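Local coordinates for protein metallophosphoesterase (Sphaerobacter thermophilus, PDB 3RQZ) that probably acts as a phosphatase of the calcineurin-like metallophosphoesterase superfamily, with zinc ions bound at its metal site, at residues A[48-53]-A[95-100]; A[67-72]-A[88-93]; A[29-34]-A[56-61]; A[15-20]-A[218-223]. All blocks are in the same frame, centred on the assembly; numbering follows the deposited sequence.

Contact 1 (A[48-53]-A[95-100]); sequences CVELVR and AEHLQY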
loop_
_atom_site.group_PDB
_atom_site.type_symbol
_atom_site.label_atom_id
_atom_site.label_comp_id
_atom_site.label_asym_id
_atom_site.label_seq_id
_atom_site.Cartn_x
_atom_site.Cartn_y
_atom_site.Cartn_z
ATOM N N CYS A 48 -7.832 -0.520 11.078
ATOM C CA CYS A 48 -6.817 -0.030 10.158
ATOM C C CYS A 48 -7.205 1.338 9.599
ATOM O O CYS A 48 -6.343 2.213 9.492
ATOM C CB CYS A 48 -6.463 -1.039 9.053
ATOM S SG CYS A 48 -5.605 -2.507 9.676
ATOM N N VAL A 49 -8.491 1.549 9.287
ATOM C CA VAL A 49 -8.931 2.868 8.830
ATOM C C VAL A 49 -8.733 3.914 9.931
ATOM O O VAL A 49 -8.278 5.032 9.670
ATOM C CB VAL A 49 -10.439 2.872 8.382
ATOM C CG1 VAL A 49 -10.967 4.307 8.201
ATOM C CG2 VAL A 49 -10.614 2.089 7.117
ATOM N N GLU A 50 -9.097 3.562 11.158
ATOM C CA GLU A 50 -8.969 4.504 12.274
ATOM C C GLU A 50 -7.521 4.949 12.462
ATOM O O GLU A 50 -7.251 6.149 12.618
ATOM C CB GLU A 50 -9.566 3.916 13.564
ATOM C CG GLU A 50 -11.088 3.760 13.454
ATOM C CD GLU A 50 -11.696 2.852 14.513
ATOM O OE1 GLU A 50 -11.025 2.583 15.523
ATOM O OE2 GLU A 50 -12.867 2.430 14.352
ATOM N N LEU A 51 -6.599 3.995 12.387
ATOM C CA LEU A 51 -5.168 4.280 12.504
ATOM C C LEU A 51 -4.597 5.139 11.385
ATOM O O LEU A 51 -3.930 6.155 11.643
ATOM C CB LEU A 51 -4.368 2.980 12.519
ATOM C CG LEU A 51 -4.271 2.301 13.865
ATOM C CD1 LEU A 51 -3.534 1.012 13.689
ATOM C CD2 LEU A 51 -3.522 3.188 14.798
ATOM N N VAL A 52 -4.836 4.709 10.144
ATOM C CA VAL A 52 -4.364 5.464 8.974
ATOM C C VAL A 52 -4.905 6.906 8.960
ATOM O O VAL A 52 -4.162 7.869 8.643
ATOM C CB VAL A 52 -4.660 4.716 7.633
ATOM C CG1 VAL A 52 -4.413 5.658 6.412
ATOM C CG2 VAL A 52 -3.775 3.471 7.521
ATOM N N ARG A 53 -6.183 7.070 9.304
ATOM C CA ARG A 53 -6.800 8.409 9.367
ATOM C C ARG A 53 -5.986 9.386 10.236
ATOM O O ARG A 53 -5.677 10.524 9.805
ATOM C CB ARG A 53 -8.231 8.325 9.897
ATOM C CG ARG A 53 -8.895 9.682 10.085
ATOM C CD ARG A 53 -10.373 9.526 10.423
ATOM N NE ARG A 53 -11.066 10.789 10.236
ATOM C CZ ARG A 53 -12.369 10.919 10.076
ATOM N NH1 ARG A 53 -13.172 9.841 10.076
ATOM N NH2 ARG A 53 -12.861 12.135 9.899
ATOM N N ALA A 95 -20.255 4.717 9.737
ATOM C CA ALA A 95 -20.323 6.021 9.061
ATOM C C ALA A 95 -18.968 6.745 8.987
ATOM O O ALA A 95 -18.573 7.213 7.933
ATOM C CB ALA A 95 -21.414 6.939 9.693
ATOM N N GLU A 96 -18.255 6.787 10.105
ATOM C CA GLU A 96 -17.002 7.528 10.185
ATOM C C GLU A 96 -15.924 6.971 9.239
ATOM O O GLU A 96 -15.153 7.744 8.673
ATOM C CB GLU A 96 -16.486 7.547 11.633
ATOM C CG GLU A 96 -15.961 6.163 12.092
ATOM C CD GLU A 96 -15.469 6.148 13.516
ATOM O OE1 GLU A 96 -16.057 5.379 14.340
ATOM O OE2 GLU A 96 -14.496 6.899 13.805
ATOM N N HIS A 97 -15.874 5.637 9.083
ATOM C CA HIS A 97 -14.917 4.988 8.184
ATOM C C HIS A 97 -15.289 5.235 6.744
ATOM O O HIS A 97 -14.404 5.504 5.923
ATOM C CB HIS A 97 -14.842 3.477 8.409
ATOM C CG HIS A 97 -14.714 3.106 9.843
ATOM N ND1 HIS A 97 -15.763 2.579 10.562
ATOM C CD2 HIS A 97 -13.691 3.266 10.716
ATOM C CE1 HIS A 97 -15.385 2.402 11.814
ATOM N NE2 HIS A 97 -14.129 2.801 11.932
ATOM N N LEU A 98 -16.589 5.097 6.435
ATOM C CA LEU A 98 -17.108 5.419 5.104
ATOM C C LEU A 98 -16.835 6.879 4.718
ATOM O O LEU A 98 -16.388 7.151 3.610
ATOM C CB LEU A 98 -18.612 5.092 5.007
ATOM C CG LEU A 98 -18.853 3.578 5.234
ATOM C CD1 LEU A 98 -20.330 3.277 5.592
ATOM C CD2 LEU A 98 -18.370 2.783 4.003
ATOM N N GLN A 99 -17.102 7.814 5.628
ATOM C CA GLN A 99 -16.849 9.243 5.347
ATOM C C GLN A 99 -15.375 9.507 5.088
ATOM O O GLN A 99 -15.012 10.289 4.209
ATOM C CB GLN A 99 -17.328 10.127 6.501
ATOM C CG GLN A 99 -18.845 10.215 6.639
ATOM C CD GLN A 99 -19.240 10.887 7.944
ATOM O OE1 GLN A 99 -18.444 11.599 8.533
ATOM N NE2 GLN A 99 -20.462 10.646 8.406
ATOM N N TYR A 100 -14.511 8.861 5.859
ATOM C CA TYR A 100 -13.100 9.088 5.654
ATOM C C TYR A 100 -12.633 8.580 4.275
ATOM O O TYR A 100 -11.914 9.271 3.555
ATOM C CB TYR A 100 -12.258 8.431 6.772
ATOM C CG TYR A 100 -10.777 8.540 6.512
ATOM C CD1 TYR A 100 -10.109 9.755 6.697
ATOM C CD2 TYR A 100 -10.038 7.422 6.101
ATOM C CE1 TYR A 100 -8.733 9.877 6.445
ATOM C CE2 TYR A 100 -8.672 7.515 5.848
ATOM C CZ TYR A 100 -8.015 8.767 6.032
ATOM O OH TYR A 100 -6.657 8.872 5.803
HETATM O O HOH W 1 -5.766 11.116 7.198
HETATM O O HOH W 2 -15.837 11.192 10.048
HETATM O O HOH W 3 -12.429 7.047 11.446
#

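Contact 2 (A[67-72]-A[88-93]); sequences WACIGR and WTTMQL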
loop_
_atom_site.group_PDB
_atom_site.type_symbol
_atom_site.label_atom_id
_atom_site.label_comp_id
_atom_site.label_asym_id
_atom_site.label_seq_id
_atom_site.Cartn_x
_atom_site.Cartn_y
_atom_site.Cartn_z
ATOM N N TRP A 67 -12.291 1.913 -2.525
ATOM C CA TRP A 67 -13.305 2.479 -3.427
ATOM C C TRP A 67 -14.480 1.506 -3.635
ATOM O O TRP A 67 -15.643 1.905 -3.673
ATOM C CB TRP A 67 -12.620 2.843 -4.770
ATOM C CG TRP A 67 -13.497 3.478 -5.837
ATOM C CD1 TRP A 67 -13.760 2.967 -7.100
ATOM C CD2 TRP A 67 -14.191 4.743 -5.767
ATOM N NE1 TRP A 67 -14.597 3.821 -7.788
ATOM C CE2 TRP A 67 -14.858 4.924 -7.010
ATOM C CE3 TRP A 67 -14.313 5.734 -4.782
ATOM C CZ2 TRP A 67 -15.655 6.051 -7.283
ATOM C CZ3 TRP A 67 -15.130 6.866 -5.056
ATOM C CH2 TRP A 67 -15.771 7.011 -6.301
ATOM N N ALA A 68 -14.159 0.225 -3.767
ATOM C CA ALA A 68 -15.189 -0.834 -3.867
ATOM C C ALA A 68 -16.079 -0.893 -2.625
ATOM O O ALA A 68 -17.305 -1.048 -2.730
ATOM C CB ALA A 68 -14.528 -2.189 -4.063
ATOM N N CYS A 69 -15.463 -0.766 -1.455
ATOM C CA CYS A 69 -16.149 -1.037 -0.195
ATOM C C CYS A 69 -16.968 0.135 0.299
ATOM O O CYS A 69 -17.691 0.034 1.276
ATOM C CB CYS A 69 -15.170 -1.555 0.855
ATOM S SG CYS A 69 -14.542 -3.197 0.385
ATOM N N ILE A 70 -16.859 1.251 -0.400
ATOM C CA ILE A 70 -17.658 2.404 -0.089
ATOM C C ILE A 70 -19.043 2.146 -0.617
ATOM O O ILE A 70 -19.985 2.813 -0.222
ATOM C CB ILE A 70 -17.080 3.655 -0.757
ATOM C CG1 ILE A 70 -16.023 4.269 0.119
ATOM C CG2 ILE A 70 -18.196 4.678 -1.100
ATOM C CD1 ILE A 70 -15.174 5.306 -0.663
ATOM N N GLY A 71 -19.148 1.177 -1.530
ATOM C CA GLY A 71 -20.412 0.772 -2.078
ATOM C C GLY A 71 -21.397 0.346 -0.998
ATOM O O GLY A 71 -21.117 -0.573 -0.212
ATOM N N ARG A 72 -22.528 1.047 -0.943
ATOM C CA ARG A 72 -23.665 0.605 -0.131
ATOM C C ARG A 72 -24.467 -0.424 -0.910
ATOM O O ARG A 72 -24.550 -0.389 -2.141
ATOM C CB ARG A 72 -24.565 1.785 0.284
ATOM C CG ARG A 72 -23.785 3.010 0.854
ATOM C CD ARG A 72 -23.741 2.971 2.403
ATOM N NE ARG A 72 -24.987 3.507 2.984
ATOM C CZ ARG A 72 -25.396 3.288 4.240
ATOM N NH1 ARG A 72 -24.667 2.538 5.061
ATOM N NH2 ARG A 72 -26.542 3.820 4.671
ATOM N N TRP A 88 -18.363 -8.839 3.188
ATOM C CA TRP A 88 -18.107 -8.821 4.633
ATOM C C TRP A 88 -17.373 -7.523 5.011
ATOM O O TRP A 88 -17.725 -6.871 5.983
ATOM C CB TRP A 88 -17.247 -10.015 5.038
ATOM C CG TRP A 88 -16.887 -10.031 6.506
ATOM C CD1 TRP A 88 -17.611 -10.616 7.514
ATOM C CD2 TRP A 88 -15.730 -9.452 7.126
ATOM N NE1 TRP A 88 -16.977 -10.438 8.723
ATOM C CE2 TRP A 88 -15.816 -9.733 8.514
ATOM C CE3 TRP A 88 -14.611 -8.750 6.643
ATOM C CZ2 TRP A 88 -14.842 -9.312 9.430
ATOM C CZ3 TRP A 88 -13.626 -8.336 7.554
ATOM C CH2 TRP A 88 -13.752 -8.627 8.935
ATOM N N THR A 89 -16.339 -7.168 4.255
ATOM C CA THR A 89 -15.578 -5.960 4.544
ATOM C C THR A 89 -16.486 -4.702 4.575
ATOM O O THR A 89 -16.403 -3.903 5.524
ATOM C CB THR A 89 -14.376 -5.762 3.573
ATOM O OG1 THR A 89 -13.449 -6.850 3.735
ATOM C CG2 THR A 89 -13.635 -4.402 3.859
ATOM N N THR A 90 -17.322 -4.557 3.545
ATOM C CA THR A 90 -18.244 -3.439 3.423
ATOM C C THR A 90 -19.112 -3.325 4.673
ATOM O O THR A 90 -19.264 -2.237 5.228
ATOM C CB THR A 90 -19.173 -3.588 2.173
ATOM O OG1 THR A 90 -18.405 -4.009 1.040
ATOM C CG2 THR A 90 -19.843 -2.278 1.859
HETATM N N MSE A 91 -19.654 -4.461 5.120
HETATM C CA MSE A 91 -20.529 -4.531 6.308
HETATM C C MSE A 91 -19.828 -4.180 7.630
HETATM O O MSE A 91 -20.493 -3.918 8.617
HETATM C CB MSE A 91 -21.238 -5.904 6.423
HETATM C CG MSE A 91 -22.259 -6.188 5.322
HETATM SE SE MSE A 91 -23.412 -4.670 4.818
HETATM C CE MSE A 91 -24.576 -4.641 6.376
ATOM N N GLN A 92 -18.493 -4.186 7.659
ATOM C CA GLN A 92 -17.756 -3.822 8.864
ATOM C C GLN A 92 -17.654 -2.306 9.045
ATOM O O GLN A 92 -17.503 -1.830 10.158
ATOM C CB GLN A 92 -16.348 -4.428 8.859
ATOM C CG GLN A 92 -16.288 -5.963 8.628
ATOM C CD GLN A 92 -17.312 -6.740 9.417
ATOM O OE1 GLN A 92 -18.193 -7.417 8.842
ATOM N NE2 GLN A 92 -17.230 -6.642 10.739
ATOM N N LEU A 93 -17.737 -1.569 7.946
ATOM C CA LEU A 93 -17.484 -0.139 7.952
ATOM C C LEU A 93 -18.681 0.650 8.497
ATOM O O LEU A 93 -19.832 0.442 8.091
ATOM C CB LEU A 93 -17.093 0.328 6.549
ATOM C CG LEU A 93 -15.900 -0.408 5.941
ATOM C CD1 LEU A 93 -15.585 0.157 4.533
ATOM C CD2 LEU A 93 -14.650 -0.386 6.861
#

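Contact 3 (A[29-34]-A[56-61]); sequences VDDIWS and APNISV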
loop_
_atom_site.group_PDB
_atom_site.type_symbol
_atom_site.label_atom_id
_atom_site.label_comp_id
_atom_site.label_asym_id
_atom_site.label_seq_id
_atom_site.Cartn_x
_atom_site.Cartn_y
_atom_site.Cartn_z
ATOM N N VAL A 29 9.582 8.471 13.093
ATOM C CA VAL A 29 9.249 9.057 11.783
ATOM C C VAL A 29 8.499 10.389 11.897
ATOM O O VAL A 29 7.738 10.606 12.839
ATOM C CB VAL A 29 8.548 8.066 10.818
ATOM C CG1 VAL A 29 9.489 6.923 10.480
ATOM C CG2 VAL A 29 7.224 7.539 11.373
ATOM N N ASP A 30 8.746 11.271 10.935
ATOM C CA ASP A 30 8.192 12.618 10.930
ATOM C C ASP A 30 6.844 12.703 10.252
ATOM O O ASP A 30 6.144 13.696 10.426
ATOM C CB ASP A 30 9.180 13.574 10.252
ATOM C CG ASP A 30 10.478 13.629 10.986
ATOM O OD1 ASP A 30 10.448 13.977 12.189
ATOM O OD2 ASP A 30 11.512 13.267 10.394
ATOM N N ASP A 31 6.497 11.684 9.459
ATOM C CA ASP A 31 5.213 11.650 8.749
ATOM C C ASP A 31 5.012 10.236 8.220
ATOM O O ASP A 31 5.964 9.470 8.082
ATOM C CB ASP A 31 5.158 12.678 7.594
ATOM C CG ASP A 31 3.714 13.030 7.149
ATOM O OD1 ASP A 31 2.715 12.607 7.795
ATOM O OD2 ASP A 31 3.581 13.748 6.124
ATOM N N ILE A 32 3.754 9.884 7.981
ATOM C CA ILE A 32 3.371 8.577 7.453
ATOM C C ILE A 32 2.468 8.795 6.231
ATOM O O ILE A 32 1.500 9.578 6.289
ATOM C CB ILE A 32 2.689 7.745 8.548
ATOM C CG1 ILE A 32 3.717 7.409 9.659
ATOM C CG2 ILE A 32 2.001 6.469 7.960
ATOM C CD1 ILE A 32 3.098 6.924 10.978
ATOM N N TRP A 33 2.808 8.162 5.112
ATOM C CA TRP A 33 1.996 8.284 3.901
ATOM C C TRP A 33 1.352 6.954 3.538
ATOM O O TRP A 33 2.043 5.942 3.486
ATOM C CB TRP A 33 2.832 8.694 2.686
ATOM C CG TRP A 33 3.575 9.984 2.762
ATOM C CD1 TRP A 33 3.448 10.989 3.697
ATOM C CD2 TRP A 33 4.537 10.435 1.818
ATOM N NE1 TRP A 33 4.308 12.022 3.390
ATOM C CE2 TRP A 33 4.973 11.717 2.234
ATOM C CE3 TRP A 33 5.079 9.880 0.650
ATOM C CZ2 TRP A 33 5.951 12.447 1.534
ATOM C CZ3 TRP A 33 6.056 10.631 -0.063
ATOM C CH2 TRP A 33 6.481 11.879 0.398
ATOM N N SER A 34 0.044 6.964 3.283
ATOM C CA SER A 34 -0.679 5.754 2.893
ATOM C C SER A 34 -1.038 5.793 1.410
ATOM O O SER A 34 -1.620 6.772 0.907
ATOM C CB SER A 34 -1.945 5.586 3.747
ATOM O OG SER A 34 -2.813 4.561 3.218
ATOM N N ALA A 56 -1.846 9.539 8.956
ATOM C CA ALA A 56 -1.473 10.008 7.625
ATOM C C ALA A 56 -2.271 11.257 7.254
ATOM O O ALA A 56 -3.074 11.220 6.330
ATOM C CB ALA A 56 -1.671 8.877 6.599
ATOM N N PRO A 57 -2.055 12.382 7.984
ATOM C CA PRO A 57 -2.853 13.595 7.689
ATOM C C PRO A 57 -2.481 14.305 6.366
ATOM O O PRO A 57 -3.275 15.092 5.863
ATOM C CB PRO A 57 -2.558 14.515 8.888
ATOM C CG PRO A 57 -1.110 14.072 9.388
ATOM C CD PRO A 57 -1.204 12.551 9.188
ATOM N N ASN A 58 -1.302 14.050 5.814
ATOM C CA ASN A 58 -0.876 14.786 4.613
ATOM C C ASN A 58 -1.037 14.006 3.322
ATOM O O ASN A 58 -1.453 14.587 2.314
ATOM C CB ASN A 58 0.589 15.265 4.757
ATOM C CG ASN A 58 0.771 16.221 5.907
ATOM O OD1 ASN A 58 0.080 17.247 5.998
ATOM N ND2 ASN A 58 1.701 15.901 6.802
ATOM N N ILE A 59 -0.684 12.718 3.328
ATOM C CA ILE A 59 -0.742 11.896 2.120
ATOM C C ILE A 59 -1.475 10.600 2.461
ATOM O O ILE A 59 -0.979 9.785 3.228
ATOM C CB ILE A 59 0.674 11.582 1.523
ATOM C CG1 ILE A 59 1.436 12.861 1.142
ATOM C CG2 ILE A 59 0.567 10.647 0.264
ATOM C CD1 ILE A 59 0.995 13.444 -0.157
ATOM N N SER A 60 -2.675 10.441 1.921
ATOM C CA SER A 60 -3.469 9.230 2.122
ATOM C C SER A 60 -4.380 9.137 0.902
ATOM O O SER A 60 -5.336 9.911 0.770
ATOM C CB SER A 60 -4.321 9.343 3.403
ATOM O OG SER A 60 -5.081 8.148 3.641
ATOM N N VAL A 61 -4.062 8.232 -0.024
ATOM C CA VAL A 61 -4.804 8.168 -1.254
ATOM C C VAL A 61 -5.658 6.876 -1.251
ATOM O O VAL A 61 -5.371 5.942 -0.514
ATOM C CB VAL A 61 -3.857 8.306 -2.529
ATOM C CG1 VAL A 61 -3.132 9.694 -2.539
ATOM C CG2 VAL A 61 -2.837 7.179 -2.605
HETATM O O HOH W 4 0.658 12.080 5.890
HETATM O O HOH W 5 -4.827 5.785 2.170
#

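Contact 4 (A[15-20]-A[218-223]); sequences NLVALE and VEYRIA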
loop_
_atom_site.group_PDB
_atom_site.type_symbol
_atom_site.label_atom_id
_atom_site.label_comp_id
_atom_site.label_asym_id
_atom_site.label_seq_id
_atom_site.Cartn_x
_atom_site.Cartn_y
_atom_site.Cartn_z
ATOM N N ASN A 15 -4.951 -5.638 7.826
ATOM C CA ASN A 15 -4.052 -6.493 8.594
ATOM C C ASN A 15 -3.425 -5.649 9.726
ATOM O O ASN A 15 -2.339 -5.084 9.586
ATOM C CB ASN A 15 -3.001 -7.125 7.662
ATOM C CG ASN A 15 -2.205 -8.265 8.321
ATOM O OD1 ASN A 15 -2.086 -8.365 9.552
ATOM N ND2 ASN A 15 -1.672 -9.139 7.486
ATOM N N LEU A 16 -4.155 -5.564 10.831
ATOM C CA LEU A 16 -3.792 -4.720 11.978
ATOM C C LEU A 16 -2.501 -5.201 12.617
ATOM O O LEU A 16 -1.651 -4.393 12.978
ATOM C CB LEU A 16 -4.925 -4.704 13.035
ATOM C CG LEU A 16 -4.694 -3.895 14.338
ATOM C CD1 LEU A 16 -4.416 -2.436 14.050
ATOM C CD2 LEU A 16 -5.871 -4.032 15.272
ATOM N N VAL A 17 -2.333 -6.515 12.710
ATOM C CA VAL A 17 -1.136 -7.067 13.336
ATOM C C VAL A 17 0.097 -6.635 12.496
ATOM O O VAL A 17 1.096 -6.202 13.055
ATOM C CB VAL A 17 -1.224 -8.586 13.468
ATOM C CG1 VAL A 17 0.051 -9.186 14.062
ATOM C CG2 VAL A 17 -2.457 -8.954 14.339
ATOM N N ALA A 18 0.009 -6.753 11.171
ATOM C CA ALA A 18 1.122 -6.380 10.313
ATOM C C ALA A 18 1.349 -4.859 10.379
ATOM O O ALA A 18 2.483 -4.412 10.433
ATOM C CB ALA A 18 0.870 -6.831 8.850
ATOM N N LEU A 19 0.272 -4.077 10.399
ATOM C CA LEU A 19 0.410 -2.622 10.541
ATOM C C LEU A 19 1.098 -2.213 11.869
ATOM O O LEU A 19 2.000 -1.377 11.880
ATOM C CB LEU A 19 -0.949 -1.914 10.373
ATOM C CG LEU A 19 -0.923 -0.383 10.410
ATOM C CD1 LEU A 19 0.061 0.213 9.362
ATOM C CD2 LEU A 19 -2.344 0.194 10.192
ATOM N N GLU A 20 0.691 -2.813 12.982
ATOM C CA GLU A 20 1.341 -2.513 14.276
ATOM C C GLU A 20 2.815 -2.929 14.284
ATOM O O GLU A 20 3.643 -2.256 14.881
ATOM C CB GLU A 20 0.594 -3.170 15.444
ATOM C CG GLU A 20 -0.811 -2.584 15.648
ATOM C CD GLU A 20 -1.576 -3.309 16.737
ATOM O OE1 GLU A 20 -1.650 -4.566 16.702
ATOM O OE2 GLU A 20 -2.102 -2.627 17.637
ATOM N N VAL A 218 9.514 -6.608 7.703
ATOM C CA VAL A 218 9.418 -6.955 9.108
ATOM C C VAL A 218 8.493 -8.140 9.312
ATOM O O VAL A 218 7.369 -8.172 8.787
ATOM C CB VAL A 218 9.035 -5.739 10.007
ATOM C CG1 VAL A 218 7.661 -5.132 9.607
ATOM C CG2 VAL A 218 9.129 -6.104 11.525
ATOM N N GLU A 219 8.981 -9.107 10.083
ATOM C CA GLU A 219 8.168 -10.254 10.487
ATOM C C GLU A 219 7.044 -9.757 11.372
ATOM O O GLU A 219 7.221 -8.779 12.120
ATOM C CB GLU A 219 9.005 -11.257 11.264
ATOM C CG GLU A 219 9.946 -12.000 10.409
ATOM C CD GLU A 219 10.518 -13.229 11.121
ATOM O OE1 GLU A 219 10.739 -13.165 12.348
ATOM O OE2 GLU A 219 10.717 -14.259 10.451
ATOM N N TYR A 220 5.885 -10.404 11.287
ATOM C CA TYR A 220 4.782 -10.067 12.179
ATOM C C TYR A 220 4.095 -11.369 12.538
ATOM O O TYR A 220 4.432 -12.408 11.970
ATOM C CB TYR A 220 3.815 -9.053 11.537
ATOM C CG TYR A 220 2.988 -9.598 10.379
ATOM C CD1 TYR A 220 3.476 -9.582 9.077
ATOM C CD2 TYR A 220 1.697 -10.124 10.597
ATOM C CE1 TYR A 220 2.701 -10.071 7.998
ATOM C CE2 TYR A 220 0.918 -10.623 9.524
ATOM C CZ TYR A 220 1.428 -10.593 8.242
ATOM O OH TYR A 220 0.659 -11.080 7.214
ATOM N N ARG A 221 3.167 -11.335 13.489
ATOM C CA ARG A 221 2.559 -12.575 13.939
ATOM C C ARG A 221 1.416 -12.977 13.007
ATOM O O ARG A 221 0.247 -12.707 13.283
ATOM C CB ARG A 221 2.118 -12.472 15.402
ATOM C CG ARG A 221 3.289 -12.421 16.401
ATOM C CD ARG A 221 2.808 -12.515 17.875
ATOM N NE ARG A 221 1.970 -11.370 18.266
ATOM C CZ ARG A 221 2.437 -10.152 18.558
ATOM N NH1 ARG A 221 3.745 -9.913 18.522
ATOM N NH2 ARG A 221 1.604 -9.161 18.885
ATOM N N ILE A 222 1.778 -13.633 11.904
ATOM C CA ILE A 222 0.826 -14.096 10.897
ATOM C C ILE A 222 -0.257 -14.982 11.514
ATOM O O ILE A 222 -1.427 -14.853 11.161
ATOM C CB ILE A 222 1.550 -14.868 9.748
ATOM C CG1 ILE A 222 2.435 -13.914 8.936
ATOM C CG2 ILE A 222 0.538 -15.557 8.815
ATOM C CD1 ILE A 222 3.439 -14.648 8.056
ATOM N N ALA A 223 0.140 -15.849 12.453
ATOM C CA ALA A 223 -0.793 -16.722 13.173
ATOM C C ALA A 223 -1.944 -15.936 13.797
ATOM O O ALA A 223 -3.082 -16.414 13.824
ATOM C CB ALA A 223 -0.065 -17.519 14.263
#

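Contact 1 (A[48-53]-A[95-100])
His97 meets Glu50 on the less usual side of a carboxylate: its NE2 donates to the anti lone pair of Glu50 OE2, 2.8 Å away and nearly straight at 167°. The carboxylate and imidazole planes are almost coplanar, and CG of Glu96 covers one face of the ring, over its centre. Below this polar pair, helices 45-55 and 95-103 pack with the axes of their short segments 10.1 Å apart at 52°. Val49 CG1 fills the angle between the two aromatic side chains, touching His97 CD2 at the imidazole edge and Tyr100 CD2, each at 3.9 Å. Arg53 starts with CG anti to its backbone N (chi1 176°) and runs extended over one face of Tyr100, with CB 3.8 Å from the phenol centroid. Its NH1 is tied through separate waters to Gln99 OE1 and Glu96 OE2. The Tyr100 hydroxyl hydrogen-bonds Ser60 and donates to a water that in turn donates to Arg53 O. An alanine in place of Tyr100 would probably leave the Arg53 chain without its flat support and Ser60 OG without this partner. His97 ND1 receives the backbone N-H of Gln94, which points to a neutral imidazole protonated on NE2, even though Glu96 OE1 lies only 4.3 Å from Glu50 OE2 and two carboxylates so close would be expected to favour a charged ring.

Contact 2 (A[67-72]-A[88-93])
Flat groups stand beside the meeting of Cys69 with Thr89 and Thr90 and do not enter it: the indole of Trp88 has Thr89 OG1 at its edge, in the ring plane, and the end of the Gln92 side chain over one face, while Pro45 and Leu234 also touch this tryptophan. The contact itself is made by small side chains. Cys69 CB points at the other helix, and SG, anti to the carbonyl carbon (chi1 -67°), rests 3.8 Å from Thr89 CG2. Leu93 CD1 comes within 4.1 Å of Cys69 CB. Thr90 faces the carbonyls of Cys69 and Gly71; its CG2 lies 3.2 Å from Cys69 O, but this rests on one of two conformers of the threonine, so the closeness is doubtful. Thr89 OG1 is turned back to its own helix, bonding Ala85 O, which leaves the Thr89 methyl to meet SG; in the modelled conformer Thr90 OG1 likewise bonds Ser86 O. The near approach of the backbones, with Cys69 CA 4.8 Å from Thr90 CA, suits such short side chains. Leu93 also packs on Leu98 and Leu101, carrying the apolar surface on to helix 95-103. Helix 64-69 begins within the GNHD sequence, a signature of calcineurin-like phosphoesterases, and the Cys69 side chain lies about 11 Å from a zinc ion.

Contact 3 (A[29-34]-A[56-61])
Strand 31-34 and the short strand 59-60 run parallel, with Ser34 bridged to Ser60: Ser34 N donates to Ile59 O at 3.0 Å, and Ser34 O accepts from Val61 N, also at 3.0 Å. Beside this pairing, Trp33 and Ile59 lie side by side and point the same way. Ile59 CG1 sits over the five-membered ring of the indole, 3.7 Å from its centroid and 7° off the normal, while Ile59 CB presses on Trp33 CG. These are the two strands of a beta-alpha-beta crossover whose connection is helix 45-55; strand 59-60 is an outermost strand of the sheet. On the face opposite Trp33, the hydroxyls of Ser34 and Ser60 share a water, which also donates to Val61 O; Ser60 OG additionally bonds Tyr100. Ahead of the Ser34-Ser60 bridge, Asn58 ND2 donates to Asp31 OD2 at 2.9 Å, coming from above the carboxylate plane with the two groups turned 83° apart. The same oxygen takes a weak bond from Trp33 NE1 at the indole edge. A second water accepts from Asn58 N and donates to both Asp31 OD1 and Ile32 O, joining the loop ahead of strand 59-60 to strand 31-34.

Contact 4 (A[15-20]-A[218-223])
Tyr220 and Ala18 form the tight part: Ala18 CB stands over the centre of the phenol, 3.6 Å from its centroid and 1° off the normal. Ile222 CG1 lies over the opposite face, toward the rim, so the ring is sandwiched. Val17 CG1 closes in at the ring edge, 3.9 Å from Tyr220 CD2, and also lies 3.6 Å from Arg221 O. The tyrosine hydroxyl meets the Asn15 amide tip to tip; that bond, from Asn15 ND2 to Tyr220 OH, is 3.0 Å long but bent to 136°. Asn15 is the N-cap of helix 16-26, its OD1 accepting from Ala18 N at 3.1 Å; Thr225 OG1 also bonds this oxygen, and ND2 reaches Gly192 O as well. The contact thus anchors the start of the helix after the metal ligand His13 to the turn between strand 212-218 and helix 222-232, where Arg221 is the centre of an inverse gamma turn. An alanine at Tyr220 would probably open a gap between Ala18 and Ile222 and leave Asn15 ND2 without its tyrosine acceptor. The outer side is looser: the Arg221 side chain touches Val17 CG1 through CB, at 4.1 Å, and the exposed arginine bends away, its NE in a salt bridge with Asp224.

Overall arrangement
Contact 1 is the hub, touching each of the other three. Leu98 CD2 packs on Leu93 CB of contact 2 at 3.8 Å, Val52 CG1 on Ser34 CB of contact 3 at 3.6 Å, and Leu51 CD1 on Leu16 CD1 of contact 4 at 3.6 Å. Contacts 2, 3 and 4 do not touch one another; their nearest atoms stay about 7 to 9 Å apart. Along the chain, contact 4 closes a loop that encloses the others, and contacts 1 and 3 interleave. None supplies a zinc ligand, yet all lie not far from the metals: the side chains of Ser34, Asn15, Cys69 and Val52 are about 10, 11, 11 and 13 Å from a zinc ion.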